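Local coordinates for protein split-Soret cytochrome c (Desulfovibrio desulfuricans, PDB 1H21) that carries two heme c groups and one iron-sulfur cluster, probably [2Fe-2S], per subunit of a homodimer and may take part in electron transfer during sulfate reduction, at residues Y60-P63 against Y64-P68. Sequence-based numbering, arbitrary orientation.
Sequences YGAP and YNQFP
Pro63 CD sits over one face of the Tyr64 ring, offset toward the rim, a CH-pi contact 4.0 Å from the ring centroid. At the edge of the same ring, near its plane, Gly61 O sits 3.2 Å from Tyr64 CD1, while Tyr60 CB approaches obliquely. Tyr64 CG, anti to its carbonyl carbon and beside the backbone N (chi1 -36°), leaves the ring next to Pro63 CD. Trp19 meets this ring edge-to-face. The Phe67 ring has Pro68 CD over one face and meets Phe67 of the second subunit, so the turn lies at the dimer contact.

Gly61, with positive phi, is the first residue to leave the helical backbone after helix 44-60, and the Ala62-Pro63 peptide bond is cis. Asn65 N donates to Gly61 O at 3.1 Å, and Gln66 N to Pro63 O at 2.8 Å, as the backbone enters the 3-10 segment 64-66. Gln66 NE2 reaches Asn65 OD1 at 3.1 Å, its N-H nearly straight (173°) but coming from above the carbonyl plane.

Two backbone bonds and the cis peptide thus set the turn, while buried Tyr64, its hydroxyl hydrogen-bonded to Lys20 O and its ring packed on Trp19, His22, Val53 and Met56, joins it to the N-terminal loop and helix 44-60.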
# COMPACT_ATOMS: atom_id res chain seq x y z
N TYR A 60 -20.72 8.84 -16.34
CA TYR A 60 -21.21 10.09 -15.78
C TYR A 60 -20.27 11.29 -15.87
O TYR A 60 -20.52 12.31 -15.22
CB TYR A 60 -21.60 9.90 -14.31
CG TYR A 60 -22.38 8.64 -14.02
CD1 TYR A 60 -21.74 7.49 -13.56
CD2 TYR A 60 -23.75 8.60 -14.18
CE1 TYR A 60 -22.45 6.32 -13.28
CE2 TYR A 60 -24.48 7.43 -13.90
CZ TYR A 60 -23.82 6.29 -13.45
OH TYR A 60 -24.52 5.13 -13.18
N GLY A 61 -19.20 11.18 -16.66
CA GLY A 61 -18.27 12.30 -16.81
C GLY A 61 -17.50 12.71 -15.56
O GLY A 61 -17.01 11.86 -14.81
N ALA A 62 -17.33 14.01 -15.37
CA ALA A 62 -16.61 14.59 -14.24
C ALA A 62 -17.34 14.38 -12.92
O ALA A 62 -18.55 14.24 -12.90
CB ALA A 62 -16.41 16.08 -14.47
N PRO A 63 -16.61 14.40 -11.78
CA PRO A 63 -15.16 14.60 -11.65
C PRO A 63 -14.36 13.32 -11.95
O PRO A 63 -13.16 13.39 -12.27
CB PRO A 63 -15.02 15.04 -10.19
CG PRO A 63 -16.07 14.25 -9.52
CD PRO A 63 -17.25 14.38 -10.45
N TYR A 64 -15.05 12.18 -11.89
CA TYR A 64 -14.48 10.85 -12.12
C TYR A 64 -13.55 10.78 -13.31
O TYR A 64 -12.44 10.26 -13.20
CB TYR A 64 -15.61 9.82 -12.31
CG TYR A 64 -16.81 10.09 -11.45
CD1 TYR A 64 -17.93 10.74 -11.97
CD2 TYR A 64 -16.82 9.76 -10.11
CE1 TYR A 64 -19.01 11.06 -11.18
CE2 TYR A 64 -17.90 10.07 -9.30
CZ TYR A 64 -18.99 10.72 -9.84
OH TYR A 64 -20.04 11.06 -9.03
N ASN A 65 -13.97 11.33 -14.44
CA ASN A 65 -13.14 11.26 -15.63
C ASN A 65 -11.97 12.26 -15.71
O ASN A 65 -11.29 12.37 -16.76
CB ASN A 65 -14.01 11.28 -16.90
CG ASN A 65 -14.52 12.68 -17.28
OD1 ASN A 65 -14.57 13.62 -16.46
ND2 ASN A 65 -14.91 12.81 -18.54
N GLN A 66 -11.71 12.96 -14.61
CA GLN A 66 -10.60 13.92 -14.56
C GLN A 66 -9.41 13.34 -13.78
O GLN A 66 -8.37 13.99 -13.64
CB GLN A 66 -11.05 15.24 -13.90
CG GLN A 66 -12.14 16.00 -14.64
CD GLN A 66 -11.75 16.39 -16.05
OE1 GLN A 66 -10.84 17.20 -16.26
NE2 GLN A 66 -12.44 15.81 -17.02
N PHE A 67 -9.59 12.13 -13.26
CA PHE A 67 -8.55 11.47 -12.47
C PHE A 67 -7.34 10.96 -13.28
O PHE A 67 -7.50 10.42 -14.39
CB PHE A 67 -9.16 10.32 -11.67
CG PHE A 67 -8.30 9.83 -10.56
CD1 PHE A 67 -8.46 10.33 -9.27
CD2 PHE A 67 -7.32 8.86 -10.80
CE1 PHE A 67 -7.65 9.88 -8.22
CE2 PHE A 67 -6.51 8.40 -9.77
CZ PHE A 67 -6.68 8.91 -8.47
N PRO A 68 -6.11 11.19 -12.77
CA PRO A 68 -4.88 10.74 -13.43
C PRO A 68 -4.70 9.22 -13.17
O PRO A 68 -3.85 8.81 -12.37
CB PRO A 68 -3.79 11.59 -12.75
CG PRO A 68 -4.36 11.85 -11.38
CD PRO A 68 -5.82 12.09 -11.63